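PDB 2OPA: probable tautomerase ywhB from Bacillus subtilis, which belongs to the tautomerase family of the MIF clan, small beta-alpha-beta proteins, and here assembles as a hexamer. Local coordinates for residues Tyr2-Met7 with Val39-Glu44. Numbering follows the deposited sequence.
Sequences YVTVKM and VVFIEE. With FHC (2-fluoro-3-(4-hydroxyphenyl)-2E-propeneoate), chain C.
The two parallel strands of a beta-alpha-beta unit, the building block of the tautomerase fold, lie side by side as Tyr2-Met7 and Val39-Glu44, with Tyr2 beside Val39 and Met7 beside Glu44. Five backbone hydrogen bonds join them, from Val3 N to Val39 O (2.7 Å) at one end to Met7 N to Glu43 O (3.0 Å) at the other. Val3 uses its N and O to span Val39 and Phe41, and Val5 does the same for Phe41 and Glu43. Tyr2, Thr4, Lys6, Val39, Phe41 and Glu43 share one face. There Tyr2 and Phe41 lie alongside each other and point the same way, Phe41 CE1 meeting the edge of the tyrosine ring at CD2 (3.9 Å), while Val39 CB sits against the same CD2 (3.7 Å). Further along, Lys6 leaves the backbone with CG anti to N (chi1 179°) and then bends at chi3 and chi4, which brings NZ across to OE1 of Glu43 for a salt bridge (2.9 Å), met nearly along the C-O axis. The other carboxylate oxygen, OE2, packs against Thr4 CG2 (3.4 Å) and accepts a hydrogen bond from a water that also bonds Thr4 OG1, so OE1 is held by Lys6 directly, and OE2 is linked to Thr4 through the water. On the reverse face Met7 CE reaches back to Ile42 CG2 (4.0 Å), and Met7 CB lies 3.3 Å from O2 of 2-fluoro-3-(4-hydroxyphenyl)-2E-propeneoate, whose pocket includes Lys6 and Met7. Helix 13-31, which links the strands, packs on this face: Val3 meets Val23 and Val27, Val5 meets Leu19, Val40 meets Thr24, and Glu44 forms a salt bridge with Lys16. At their outer edges Tyr2-Lys6 and Val39-Phe41 pair antiparallel with strands of two different neighbouring subunits, so the sheet runs on across both subunit interfaces.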
# COMPACT_ATOMS: atom_id res chain seq x y z
N TYR A 2 -6.90 -8.67 5.72
CA TYR A 2 -5.57 -8.71 5.14
C TYR A 2 -4.59 -7.96 6.01
O TYR A 2 -4.72 -6.75 6.23
CB TYR A 2 -5.59 -8.10 3.73
CG TYR A 2 -6.49 -8.88 2.81
CD1 TYR A 2 -7.87 -8.68 2.83
CD2 TYR A 2 -5.98 -9.89 2.00
CE1 TYR A 2 -8.72 -9.46 2.06
CE2 TYR A 2 -6.82 -10.68 1.22
CZ TYR A 2 -8.19 -10.47 1.26
OH TYR A 2 -9.03 -11.26 0.51
N VAL A 3 -3.60 -8.68 6.51
CA VAL A 3 -2.60 -8.09 7.38
C VAL A 3 -1.24 -8.01 6.71
O VAL A 3 -0.69 -9.01 6.25
CB VAL A 3 -2.45 -8.90 8.69
CG1 VAL A 3 -1.40 -8.27 9.58
CG2 VAL A 3 -3.79 -8.97 9.41
N THR A 4 -0.70 -6.80 6.63
CA THR A 4 0.60 -6.57 6.05
C THR A 4 1.53 -6.17 7.19
O THR A 4 1.28 -5.20 7.90
CB THR A 4 0.57 -5.43 5.00
OG1 THR A 4 -0.32 -5.78 3.94
CG2 THR A 4 1.97 -5.20 4.41
N VAL A 5 2.60 -6.94 7.39
CA VAL A 5 3.57 -6.63 8.43
C VAL A 5 4.83 -6.16 7.74
O VAL A 5 5.49 -6.93 7.05
CB VAL A 5 3.93 -7.87 9.30
CG1 VAL A 5 4.90 -7.46 10.39
CG2 VAL A 5 2.68 -8.47 9.91
N LYS A 6 5.14 -4.88 7.91
CA LYS A 6 6.33 -4.31 7.30
C LYS A 6 7.38 -4.15 8.40
O LYS A 6 7.18 -3.43 9.38
CB LYS A 6 5.98 -2.96 6.66
CG LYS A 6 7.17 -2.25 6.02
CD LYS A 6 6.77 -0.92 5.40
CE LYS A 6 5.94 -1.11 4.14
NZ LYS A 6 6.69 -1.89 3.11
N MET A 7 8.50 -4.84 8.25
CA MET A 7 9.58 -4.79 9.24
C MET A 7 10.94 -4.89 8.57
O MET A 7 11.04 -5.29 7.41
CB MET A 7 9.43 -5.93 10.25
CG MET A 7 9.40 -7.31 9.62
SD MET A 7 9.15 -8.63 10.81
CE MET A 7 9.42 -10.07 9.79
N VAL A 39 -5.46 -13.38 5.91
CA VAL A 39 -4.27 -13.41 5.08
C VAL A 39 -3.19 -12.50 5.65
O VAL A 39 -3.49 -11.39 6.11
CB VAL A 39 -4.60 -12.95 3.65
CG1 VAL A 39 -3.33 -12.81 2.81
CG2 VAL A 39 -5.57 -13.94 3.01
N VAL A 40 -1.95 -12.98 5.64
CA VAL A 40 -0.84 -12.19 6.15
C VAL A 40 0.28 -12.05 5.11
O VAL A 40 0.70 -13.03 4.50
CB VAL A 40 -0.24 -12.82 7.44
CG1 VAL A 40 0.90 -11.96 7.96
CG2 VAL A 40 -1.32 -12.96 8.50
N PHE A 41 0.73 -10.82 4.91
CA PHE A 41 1.82 -10.54 3.98
C PHE A 41 2.97 -9.99 4.80
O PHE A 41 2.76 -9.16 5.68
CB PHE A 41 1.44 -9.46 2.95
CG PHE A 41 0.22 -9.75 2.15
CD1 PHE A 41 -1.00 -9.14 2.46
CD2 PHE A 41 0.27 -10.62 1.06
CE1 PHE A 41 -2.14 -9.38 1.68
CE2 PHE A 41 -0.86 -10.86 0.29
CZ PHE A 41 -2.07 -10.24 0.60
N ILE A 42 4.18 -10.47 4.54
CA ILE A 42 5.34 -9.94 5.24
C ILE A 42 6.14 -9.15 4.21
O ILE A 42 6.46 -9.66 3.13
CB ILE A 42 6.24 -11.05 5.81
CG1 ILE A 42 5.56 -11.74 6.99
CG2 ILE A 42 7.57 -10.44 6.26
CD1 ILE A 42 6.32 -12.94 7.53
N GLU A 43 6.44 -7.91 4.54
CA GLU A 43 7.22 -7.05 3.66
C GLU A 43 8.46 -6.62 4.42
O GLU A 43 8.38 -5.97 5.47
CB GLU A 43 6.40 -5.82 3.25
CG GLU A 43 5.44 -6.10 2.12
CD GLU A 43 4.46 -4.96 1.88
OE1 GLU A 43 4.75 -3.82 2.29
OE2 GLU A 43 3.39 -5.23 1.28
N GLU A 44 9.63 -6.99 3.90
CA GLU A 44 10.87 -6.64 4.55
C GLU A 44 11.46 -5.34 4.04
O GLU A 44 11.43 -5.06 2.85
CB GLU A 44 11.88 -7.76 4.37
CG GLU A 44 11.67 -8.87 5.38
CD GLU A 44 12.70 -9.95 5.27
OE1 GLU A 44 12.99 -10.59 6.30
OE2 GLU A 44 13.21 -10.17 4.16
C1 FHC C . 12.21 0.06 13.86
C7 FHC C . 11.30 -0.59 12.89
C8 FHC C . 10.97 -1.86 12.51
C9 FHC C . 11.46 -3.18 12.96
O3 FHC C . 12.39 -3.22 13.92
O2 FHC C . 11.05 -4.22 12.49
F1 FHC C . 10.03 -1.96 11.53
C6 FHC C . 12.21 1.49 13.91
C5 FHC C . 13.07 2.15 14.81
C4 FHC C . 13.94 1.44 15.67
O1 FHC C . 14.76 2.11 16.54
C3 FHC C . 13.95 0.02 15.62
C2 FHC C . 13.10 -0.65 14.73
O HOH W 1 0.35 -5.27 1.34